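Local coordinates for CD180 antigen (Mus musculus, PDB 3T6Q), which may cooperate with MD-1 and TLR4 in the innate response of B cells to bacterial lipopolysaccharide, leading to NF-kappa-B activation, at residues Leu303-Leu308 with Leu327-Ile332; Ile319-Phe324 with Glu347-Leu352; Gln379-Ser384 with Pro400-Leu405; Lys428-Ser433 with Asp446-Leu451. One frame throughout, in Å; residues are numbered along the deposited sequence. Where two conformers were deposited one is given.

Contact 1. Residues Leu303-Leu308 with Leu327-Ile332; sequences LKKLVL and LTHLSI
Lys305 lies alongside His329, both side chains pointing the same way off strands 305-307 and 329-331. CG of Lys305 sits 3.7 Å from CB of His329. Beyond CG the extended lysine chain carries CE over the centre of the imidazole. CE of Lys305 stands 3.8 Å from the centroid of the His329 ring, a CH-pi contact almost on the ring normal. Val307 and Ser331 follow on the same face, where a water links Leu306 O and Ser331 OG. On the other face Leu306 and Leu330 run side by side, each with CG anti to the backbone N (chi1 180° and 175°), and CD2 of Leu306 meets CD1 of Leu330 at 4.2 Å. CD2 of Leu327 turns under the strand and reaches CB of Leu306 at 3.8 Å. Between the parallel backbones, Lys304 O accepts two bonds, from Thr328 N at 2.7 Å and from His329 N at 3.0 Å. Leu306 N to His329 O, Ser331 N to Leu306 O and Leu308 N to Ser331 O continue the pairing. Strands 282-284 and 354-356 extend it on both flanks. A solvent-facing concave surface, leucines in the core and parallel pairing are typical of consecutive leucine-rich repeats, as in Toll-like receptors.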
# COMPACT_ATOMS: atom_id res chain seq x y z
N LEU A 303 30.62 19.72 23.71
CA LEU A 303 29.63 19.99 22.68
C LEU A 303 29.89 21.35 22.02
O LEU A 303 30.19 22.32 22.74
CB LEU A 303 28.21 20.02 23.33
CG LEU A 303 27.03 20.06 22.36
CD1 LEU A 303 26.87 18.69 21.71
CD2 LEU A 303 25.80 20.51 23.16
N LYS A 304 29.76 21.42 20.69
CA LYS A 304 29.97 22.67 19.97
C LYS A 304 28.65 23.41 19.61
O LYS A 304 28.60 24.66 19.61
CB LYS A 304 30.79 22.41 18.70
CG LYS A 304 32.10 21.63 18.96
CD LYS A 304 33.03 22.34 19.97
CE LYS A 304 34.45 21.70 19.92
NZ LYS A 304 34.30 20.26 20.27
N LYS A 305 27.61 22.66 19.29
CA LYS A 305 26.35 23.28 18.81
C LYS A 305 25.19 22.71 19.60
O LYS A 305 25.09 21.49 19.75
CB LYS A 305 26.12 23.07 17.30
CG LYS A 305 27.33 23.51 16.46
CD LYS A 305 27.02 23.54 14.95
CE LYS A 305 28.26 23.79 14.12
NZ LYS A 305 27.87 24.26 12.76
N LEU A 306 24.31 23.59 20.07
CA LEU A 306 23.18 23.19 20.86
C LEU A 306 21.91 23.91 20.38
O LEU A 306 21.91 25.14 20.18
CB LEU A 306 23.42 23.50 22.36
CG LEU A 306 22.31 23.14 23.37
CD1 LEU A 306 22.00 21.63 23.40
CD2 LEU A 306 22.66 23.67 24.78
N VAL A 307 20.83 23.16 20.18
CA VAL A 307 19.60 23.76 19.78
C VAL A 307 18.57 23.52 20.88
O VAL A 307 18.26 22.35 21.19
CB VAL A 307 19.07 23.17 18.47
CG1 VAL A 307 17.71 23.82 18.10
CG2 VAL A 307 20.08 23.37 17.32
N LEU A 308 18.05 24.59 21.47
CA LEU A 308 17.02 24.47 22.57
C LEU A 308 15.75 25.24 22.18
O LEU A 308 14.98 25.69 23.02
CB LEU A 308 17.57 25.09 23.85
CG LEU A 308 18.84 24.43 24.45
CD1 LEU A 308 19.36 25.19 25.67
CD2 LEU A 308 18.58 22.99 24.80
N LEU A 327 30.71 25.54 23.72
CA LEU A 327 29.75 25.93 22.65
C LEU A 327 30.22 27.03 21.72
O LEU A 327 30.71 28.07 22.18
CB LEU A 327 28.42 26.41 23.22
CG LEU A 327 27.27 25.49 23.53
CD1 LEU A 327 25.97 26.32 23.58
CD2 LEU A 327 27.17 24.27 22.62
N THR A 328 30.08 26.80 20.42
CA THR A 328 30.35 27.85 19.45
C THR A 328 29.01 28.37 18.85
O THR A 328 28.96 29.49 18.35
CB THR A 328 31.27 27.35 18.29
OG1 THR A 328 30.67 26.19 17.68
CG2 THR A 328 32.64 26.97 18.85
N HIS A 329 27.98 27.51 18.84
CA HIS A 329 26.67 27.85 18.28
C HIS A 329 25.57 27.50 19.26
O HIS A 329 25.49 26.36 19.76
CB HIS A 329 26.40 27.06 16.98
CG HIS A 329 27.47 27.28 15.90
ND1 HIS A 329 27.16 27.72 14.65
CD2 HIS A 329 28.86 27.11 15.92
CE1 HIS A 329 28.29 27.83 13.92
NE2 HIS A 329 29.33 27.47 14.70
N LEU A 330 24.66 28.45 19.49
CA LEU A 330 23.53 28.26 20.41
C LEU A 330 22.27 28.86 19.77
O LEU A 330 22.27 30.04 19.45
CB LEU A 330 23.80 28.97 21.76
CG LEU A 330 22.60 28.94 22.76
CD1 LEU A 330 22.26 27.49 23.17
CD2 LEU A 330 22.96 29.74 23.99
N SER A 331 21.23 28.03 19.59
CA SER A 331 19.95 28.46 19.06
C SER A 331 18.87 28.23 20.07
O SER A 331 18.72 27.11 20.57
CB SER A 331 19.60 27.62 17.83
OG SER A 331 20.55 27.91 16.85
N ILE A 332 18.16 29.29 20.43
CA ILE A 332 17.04 29.14 21.35
C ILE A 332 15.99 30.06 20.78
O ILE A 332 15.75 31.13 21.30
CB ILE A 332 17.38 29.57 22.79
CG1 ILE A 332 18.66 28.92 23.28
CG2 ILE A 332 16.23 29.14 23.73
CD1 ILE A 332 19.15 29.49 24.60
O HOH W 1 23.03 26.03 17.46

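Contact 2. Residues Ile319-Phe324 with Glu347-Leu352; sequences ISASNF and ENLENL. With NAG (2-acetamido-2-deoxy-beta-D-glucopyranose), chain T.
Successive turns of the leucine-rich repeat solenoid meet here, on the loops that lead into strands 329-331 and 354-356. Ala321 and Phe324 face Leu349 across the contact. Residues 321-323 form a short 3-10 segment, and Leu349 to Leu352 make a type I beta turn. Leu349 is also the centre of an inverse gamma turn. Its CG is anti to the carbonyl carbon (chi1 -54°), and this sends the isobutyl group toward the 3-10 segment. CG lies 4.1 Å from CB of Ala321. CD2 of Leu349 reaches past the 3-10 segment to the backbone of Phe324, a tight 3.0 Å from its O. The Phe324 ring leads away from Leu349, and CB of Asn323 covers one of its faces. Asn323 is itself held to the preceding repeat, with OD1 accepting from Leu297 N and ND2 donating to Pro294 O. Leu352 turns to Leu330 and so joins the core behind the strands. Nearer the surface, the Asn348 amide lies beside the start of the 3-10 segment. Asn348 has two conformers, so the approach of its ND2 to Ala321 O is doubtful, and it is not a hydrogen bond. A glycan sugar lies beside residues 347-350. CB of Glu350 packs on C6 of this N-acetylglucosamine at 3.8 Å, and the methyl C8 of its acetamide lies 3.7 Å from CD of Glu347.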
# COMPACT_ATOMS: atom_id res chain seq x y z
N ILE A 319 19.00 27.77 31.30
CA ILE A 319 19.68 26.80 30.46
C ILE A 319 20.97 26.31 31.14
O ILE A 319 21.54 25.31 30.70
CB ILE A 319 19.93 27.26 28.99
CG1 ILE A 319 21.10 28.29 28.90
CG2 ILE A 319 18.63 27.84 28.40
CD1 ILE A 319 21.75 28.38 27.51
N SER A 320 21.40 27.01 32.20
CA SER A 320 22.63 26.67 32.94
C SER A 320 23.83 26.53 32.01
O SER A 320 24.38 25.42 31.84
CB SER A 320 22.43 25.37 33.74
OG SER A 320 21.43 25.56 34.75
N ALA A 321 24.25 27.65 31.42
CA ALA A 321 25.26 27.65 30.38
C ALA A 321 26.64 27.16 30.87
O ALA A 321 27.52 26.89 30.04
CB ALA A 321 25.38 29.08 29.82
N SER A 322 26.83 27.11 32.20
CA SER A 322 28.02 26.49 32.80
C SER A 322 28.17 25.03 32.33
O SER A 322 29.25 24.50 32.34
CB SER A 322 27.94 26.55 34.35
OG SER A 322 26.76 25.85 34.79
N ASN A 323 27.08 24.39 31.91
CA ASN A 323 27.12 23.04 31.34
C ASN A 323 27.86 22.93 30.00
O ASN A 323 28.25 21.84 29.62
CB ASN A 323 25.71 22.53 31.10
CG ASN A 323 24.96 22.29 32.38
OD1 ASN A 323 25.54 21.85 33.39
ND2 ASN A 323 23.65 22.55 32.36
N PHE A 324 27.99 24.03 29.27
CA PHE A 324 28.44 23.92 27.86
C PHE A 324 29.61 24.85 27.54
O PHE A 324 29.49 25.69 26.63
CB PHE A 324 27.27 24.25 26.90
CG PHE A 324 25.94 23.72 27.36
CD1 PHE A 324 25.68 22.36 27.30
CD2 PHE A 324 24.95 24.59 27.81
CE1 PHE A 324 24.46 21.85 27.70
CE2 PHE A 324 23.72 24.09 28.19
CZ PHE A 324 23.48 22.73 28.15
N GLU A 347 27.59 34.30 30.17
CA GLU A 347 28.95 34.84 30.27
C GLU A 347 30.10 33.77 30.22
O GLU A 347 31.24 34.12 29.92
CB GLU A 347 29.07 35.72 31.51
CG GLU A 347 28.94 34.93 32.81
CD GLU A 347 29.00 35.83 34.06
OE1 GLU A 347 28.86 35.27 35.16
OE2 GLU A 347 29.17 37.07 33.93
N ASN A 348 29.83 32.50 30.54
CA ASN A 348 30.93 31.51 30.44
C ASN A 348 31.09 30.91 29.05
O ASN A 348 32.01 30.11 28.82
CB ASN A 348 30.84 30.43 31.51
CG ASN A 348 29.42 30.12 31.89
OD1 ASN A 348 29.09 30.01 33.09
ND2 ASN A 348 28.56 30.03 30.88
N LEU A 349 30.24 31.31 28.10
CA LEU A 349 30.39 30.82 26.74
C LEU A 349 31.39 31.65 25.97
O LEU A 349 31.06 32.33 24.98
CB LEU A 349 29.05 30.75 26.04
CG LEU A 349 28.00 29.95 26.79
CD1 LEU A 349 26.70 29.94 26.02
CD2 LEU A 349 28.46 28.52 27.02
N GLU A 350 32.65 31.56 26.39
CA GLU A 350 33.69 32.39 25.80
C GLU A 350 34.01 32.09 24.32
O GLU A 350 34.56 32.96 23.61
CB GLU A 350 34.99 32.30 26.65
CG GLU A 350 35.62 30.91 26.66
CD GLU A 350 36.91 30.86 27.50
OE1 GLU A 350 37.96 30.42 26.98
OE2 GLU A 350 36.89 31.29 28.67
N ASN A 351 33.64 30.89 23.88
CA ASN A 351 33.88 30.44 22.53
C ASN A 351 32.69 30.67 21.61
O ASN A 351 32.76 30.32 20.44
CB ASN A 351 34.22 28.95 22.55
CG ASN A 351 35.46 28.66 23.36
OD1 ASN A 351 36.52 29.20 23.07
ND2 ASN A 351 35.32 27.86 24.41
N LEU A 352 31.60 31.27 22.13
CA LEU A 352 30.37 31.40 21.37
C LEU A 352 30.53 32.30 20.12
O LEU A 352 31.03 33.42 20.21
CB LEU A 352 29.21 31.87 22.27
CG LEU A 352 27.85 31.58 21.64
CD1 LEU A 352 27.58 30.08 21.61
CD2 LEU A 352 26.77 32.30 22.46
C1 NAG T . 34.75 35.63 30.29
C2 NAG T . 34.77 34.55 31.38
C3 NAG T . 36.21 34.18 31.77
C4 NAG T . 37.07 33.91 30.53
C5 NAG T . 36.97 35.03 29.49
C6 NAG T . 37.63 34.61 28.17
C7 NAG T . 33.20 34.28 33.26
C8 NAG T . 32.61 34.92 34.47
N2 NAG T . 34.08 35.03 32.58
O3 NAG T . 36.12 33.00 32.57
O4 NAG T . 38.43 33.63 30.87
O5 NAG T . 35.59 35.32 29.18
O6 NAG T . 37.43 35.69 27.27
O7 NAG T . 32.88 33.14 32.94

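Contact 3. Residues Gln379-Ser384 with Pro400-Leu405; sequences QSLNLS and PQLELL. With NAG (2-acetamido-2-deoxy-beta-D-glucopyranose), chain E.
Strand 380-382 runs parallel to the strand that begins at Leu404, with Ser380 paired to Leu404 and Leu381 to Leu405. They are neighbouring strands of the leucine-rich repeat solenoid, from repeats 13 and 14. Gln379 O takes two N-H groups where residues 400-405 enter their strand. Glu403 N binds it at 2.7 Å, tilted 24° from the carbonyl plane, and Leu404 N at 3.1 Å. Leu381 N then returns a bond to Leu404 O. Toward the solenoid core Leu381 and Leu405 lie side by side. Both have CG anti to the backbone N, and their CD2 methyls touch at 3.8 Å. CD1 of Leu402 fills in beneath, against CB of Leu381 at 4.0 Å. At the strand entry Gln379 and Glu403 also run side by side, with amide and carboxylate planes 45° apart. They meet through a water that accepts from Gln379 NE2 and donates to Glu403 OE2 and Gln401 O. Gln379 OE1 takes Arg353 NE instead. The concave face, with Ser380 and Leu404, also carries the glycan on Asn382, whose ND2 is bonded to C1 of the first N-acetylglucosamine. The acetamide methyl C8 of this sugar rests 3.9 Å from CD2 of Leu404. Asn382 OD1 accepts from Ser384 N at 3.1 Å, in the carbonyl plane, which makes an Asx turn, and separately from Ser384 OG at 2.9 Å.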
# COMPACT_ATOMS: atom_id res chain seq x y z
N GLN A 379 30.00 36.39 16.57
CA GLN A 379 30.11 36.94 15.25
C GLN A 379 28.79 37.06 14.58
O GLN A 379 28.68 37.81 13.62
CB GLN A 379 30.99 36.06 14.37
CG GLN A 379 32.43 36.11 14.84
CD GLN A 379 33.34 35.16 14.07
OE1 GLN A 379 33.21 33.96 14.19
NE2 GLN A 379 34.27 35.70 13.33
N SER A 380 27.81 36.27 15.02
CA SER A 380 26.50 36.37 14.36
C SER A 380 25.43 36.38 15.47
O SER A 380 25.45 35.53 16.38
CB SER A 380 26.31 35.19 13.42
OG SER A 380 25.09 35.31 12.74
N LEU A 381 24.53 37.36 15.41
CA LEU A 381 23.52 37.48 16.46
C LEU A 381 22.17 37.73 15.85
O LEU A 381 21.99 38.67 15.07
CB LEU A 381 23.88 38.61 17.41
CG LEU A 381 22.78 39.04 18.42
CD1 LEU A 381 22.53 37.88 19.40
CD2 LEU A 381 23.29 40.30 19.11
N ASN A 382 21.18 36.93 16.27
CA ASN A 382 19.86 37.04 15.69
C ASN A 382 18.84 37.35 16.80
O ASN A 382 18.63 36.52 17.66
CB ASN A 382 19.51 35.72 14.98
CG ASN A 382 18.31 35.88 14.08
OD1 ASN A 382 17.46 36.75 14.31
ND2 ASN A 382 18.22 35.05 13.06
N LEU A 383 18.28 38.57 16.78
CA LEU A 383 17.30 39.03 17.75
C LEU A 383 16.01 39.42 17.02
O LEU A 383 15.24 40.28 17.48
CB LEU A 383 17.87 40.23 18.57
CG LEU A 383 18.86 39.71 19.67
CD1 LEU A 383 19.65 40.87 20.22
CD2 LEU A 383 18.07 39.02 20.79
N SER A 384 15.79 38.80 15.86
CA SER A 384 14.66 39.14 14.99
C SER A 384 13.38 38.67 15.65
O SER A 384 13.41 37.78 16.51
CB SER A 384 14.80 38.55 13.56
OG SER A 384 14.69 37.10 13.60
N PRO A 400 32.25 43.09 20.20
CA PRO A 400 32.88 43.95 19.19
C PRO A 400 33.19 43.28 17.85
O PRO A 400 33.39 43.99 16.87
CB PRO A 400 34.18 44.43 19.87
CG PRO A 400 34.47 43.40 20.91
CD PRO A 400 33.17 42.78 21.33
N GLN A 401 33.21 41.95 17.80
CA GLN A 401 33.59 41.21 16.58
C GLN A 401 32.40 40.84 15.72
O GLN A 401 32.56 40.06 14.80
CB GLN A 401 34.32 39.89 16.90
CG GLN A 401 35.38 39.99 17.98
CD GLN A 401 36.68 40.51 17.45
OE1 GLN A 401 37.71 39.85 17.57
NE2 GLN A 401 36.64 41.69 16.85
N LEU A 402 31.22 41.39 16.00
CA LEU A 402 30.01 40.92 15.28
C LEU A 402 30.18 41.17 13.79
O LEU A 402 30.62 42.26 13.43
CB LEU A 402 28.78 41.72 15.78
CG LEU A 402 27.50 41.03 16.27
CD1 LEU A 402 27.68 39.65 16.91
CD2 LEU A 402 26.71 41.99 17.16
N GLU A 403 29.78 40.20 12.94
CA GLU A 403 29.79 40.42 11.49
C GLU A 403 28.39 40.45 10.90
O GLU A 403 28.19 41.01 9.82
CB GLU A 403 30.57 39.30 10.76
CG GLU A 403 32.00 39.23 11.28
CD GLU A 403 32.91 38.38 10.42
OE1 GLU A 403 32.44 37.41 9.77
OE2 GLU A 403 34.12 38.69 10.42
N LEU A 404 27.44 39.82 11.58
CA LEU A 404 26.06 39.86 11.13
C LEU A 404 25.18 40.14 12.34
O LEU A 404 25.39 39.53 13.38
CB LEU A 404 25.66 38.53 10.47
CG LEU A 404 24.20 38.53 9.92
CD1 LEU A 404 24.11 37.68 8.68
CD2 LEU A 404 23.18 38.05 10.98
N LEU A 405 24.22 41.06 12.19
CA LEU A 405 23.26 41.39 13.27
C LEU A 405 21.85 41.45 12.64
O LEU A 405 21.63 42.25 11.73
CB LEU A 405 23.65 42.75 13.84
CG LEU A 405 23.29 43.14 15.29
CD1 LEU A 405 23.19 44.65 15.58
CD2 LEU A 405 22.23 42.29 16.02
C1 NAG E . 17.12 35.15 12.15
C2 NAG E . 17.51 34.59 10.76
C3 NAG E . 16.29 34.64 9.81
C4 NAG E . 15.05 34.05 10.46
C5 NAG E . 14.84 34.67 11.83
C6 NAG E . 13.62 34.14 12.59
C7 NAG E . 19.69 34.73 9.63
C8 NAG E . 20.76 35.64 9.13
N2 NAG E . 18.63 35.32 10.21
O3 NAG E . 16.62 33.91 8.65
O4 NAG E . 13.85 34.33 9.74
O5 NAG E . 16.00 34.48 12.65
O6 NAG E . 13.87 32.83 13.10
O7 NAG E . 19.82 33.52 9.48
O HOH W 2 34.52 38.95 13.43

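Contact 4. Residues Lys428-Ser433 with Asp446-Leu451. With NAG (2-acetamido-2-deoxy-beta-D-glucopyranose), chain F.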
# COMPACT_ATOMS: atom_id res chain seq x y z
N LYS A 428 29.22 43.52 8.81
CA LYS A 428 29.09 43.57 7.37
C LYS A 428 27.62 43.57 6.97
O LYS A 428 27.29 44.11 5.92
CB LYS A 428 29.74 42.37 6.70
CG LYS A 428 31.26 42.34 6.83
CD LYS A 428 31.82 41.16 6.05
CE LYS A 428 32.64 40.25 6.95
NZ LYS A 428 33.32 39.21 6.12
N VAL A 429 26.76 42.92 7.79
CA VAL A 429 25.35 42.71 7.41
C VAL A 429 24.46 43.13 8.60
O VAL A 429 24.64 42.63 9.72
CB VAL A 429 25.03 41.24 7.05
CG1 VAL A 429 23.52 41.08 6.77
CG2 VAL A 429 25.82 40.76 5.83
N LEU A 430 23.51 44.03 8.34
CA LEU A 430 22.63 44.53 9.40
C LEU A 430 21.19 44.53 8.85
O LEU A 430 20.93 45.20 7.82
CB LEU A 430 23.06 45.94 9.84
CG LEU A 430 22.23 46.69 10.87
CD1 LEU A 430 22.04 45.88 12.17
CD2 LEU A 430 22.89 48.04 11.19
N ASN A 431 20.29 43.77 9.48
CA ASN A 431 18.92 43.70 8.99
C ASN A 431 18.03 44.39 10.03
O ASN A 431 17.89 43.89 11.15
CB ASN A 431 18.48 42.23 8.71
CG ASN A 431 17.12 42.15 8.02
OD1 ASN A 431 16.37 43.10 8.02
ND2 ASN A 431 16.79 41.01 7.45
N LEU A 432 17.43 45.50 9.61
CA LEU A 432 16.54 46.31 10.46
C LEU A 432 15.14 46.44 9.85
O LEU A 432 14.43 47.44 10.09
CB LEU A 432 17.13 47.73 10.65
CG LEU A 432 18.53 47.75 11.34
CD1 LEU A 432 19.16 49.13 11.40
CD2 LEU A 432 18.43 47.19 12.75
N SER A 433 14.79 45.46 9.03
CA SER A 433 13.49 45.43 8.37
C SER A 433 12.40 45.62 9.43
O SER A 433 12.38 44.91 10.43
CB SER A 433 13.33 44.09 7.68
OG SER A 433 12.09 44.04 7.01
N ASP A 446 26.59 55.58 13.07
CA ASP A 446 28.01 55.79 13.38
C ASP A 446 28.65 54.51 13.90
O ASP A 446 28.04 53.77 14.68
CB ASP A 446 28.19 56.87 14.45
CG ASP A 446 27.95 58.29 13.94
OD1 ASP A 446 28.00 58.54 12.73
OD2 ASP A 446 27.72 59.18 14.78
N GLY A 447 29.88 54.27 13.47
CA GLY A 447 30.64 53.15 14.00
C GLY A 447 30.49 51.88 13.18
O GLY A 447 30.87 50.81 13.64
N LEU A 448 29.99 52.00 11.95
CA LEU A 448 29.85 50.86 11.03
C LEU A 448 30.70 51.03 9.75
O LEU A 448 30.16 51.00 8.65
CB LEU A 448 28.37 50.66 10.66
CG LEU A 448 27.52 50.40 11.91
CD1 LEU A 448 26.05 50.42 11.48
CD2 LEU A 448 27.94 49.08 12.54
N PRO A 449 32.03 51.20 9.90
CA PRO A 449 32.86 51.42 8.70
C PRO A 449 32.94 50.25 7.72
O PRO A 449 33.22 50.48 6.54
CB PRO A 449 34.27 51.72 9.31
CG PRO A 449 34.26 50.96 10.63
CD PRO A 449 32.84 51.18 11.14
N ALA A 450 32.70 49.03 8.17
CA ALA A 450 32.77 47.83 7.28
C ALA A 450 31.44 47.41 6.72
O ALA A 450 31.38 46.47 5.93
CB ALA A 450 33.41 46.65 8.03
N LEU A 451 30.35 48.09 7.12
CA LEU A 451 29.00 47.65 6.71
C LEU A 451 28.83 47.60 5.19
O LEU A 451 29.01 48.62 4.51
CB LEU A 451 27.89 48.52 7.33
CG LEU A 451 26.52 47.81 7.29
CD1 LEU A 451 26.53 46.61 8.27
CD2 LEU A 451 25.37 48.76 7.62
C1 NAG F . 17.67 39.87 7.39
C2 NAG F . 16.95 38.53 7.21
C3 NAG F . 18.02 37.43 7.03
C4 NAG F . 19.02 37.76 5.89
C5 NAG F . 19.57 39.18 6.06
C6 NAG F . 20.42 39.63 4.87
C7 NAG F . 14.79 38.05 8.32
C8 NAG F . 14.04 37.77 9.62
N2 NAG F . 16.10 38.25 8.40
O3 NAG F . 17.37 36.19 6.74
O4 NAG F . 20.18 36.92 6.00
O5 NAG F . 18.51 40.12 6.25
O6 NAG F . 19.68 39.51 3.67
O7 NAG F . 14.18 38.07 7.25
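Lys428 and Leu451 make the closest backbone approach, their CA atoms 4.1 Å apart, where strand 429-431 passes the type I turn from Leu448 to Leu451. The turn is closed by Leu451 N to Leu448 O. Side-chain packing then carries the contact. Leu451 has CG anti to its backbone N (chi1 -161°), and this brings CD1 under the start of the strand. CD1 lies 3.5 Å from the carbonyl carbon of Lys428 and 3.9 Å from CB of Leu430. The methyl therefore sits against both peptide and side chain. Leu430 also points toward the turn, and its side chain crosses that of Leu448 at about a right angle. They touch methyl to methyl, CD2 of Leu430 to CD1 of Leu448, at 4.0 Å. These leucines belong to the hydrophobic core of the leucine-rich repeat solenoid, at the step from repeat 15 to repeat 16. Leu430 continues the row by touching Leu405 of the strand before and Leu454 of the strand after. The opposite face of the strand is built differently. Val429 points away from the turn. Asn431, two residues on, carries the glycan, its ND2 bonded to C1 of an N-acetylglucosamine. Val429 CG1 touches C6 of the same sugar at 3.9 Å. Asn431 OD1 accepts from Ser433 N at 3.0 Å in an Asx turn.

Contacts 1 and 3 each join two parallel strands, so backbone hydrogen bonds cross both, beside leucine packing. Contact 2 joins two loops and contact 4 a strand with the turn after it; both rest on side-chain packing. All four bury leucines, with polar groups or sugar toward the surface. Contacts 1 and 2 are linked by the core, where Leu306 CD2 packs on Phe324 CZ at 3.6 Å. Contacts 3 and 4 touch because strands 404-406 and 429-431 are neighbours, and their centres are about 10 Å apart. Contacts 3 and 4 carry covalently attached glycans on the strand face, whereas a sugar flanks contact 2 on the loop side. Contact 1 has a lysine-imidazole pair on its concave face instead.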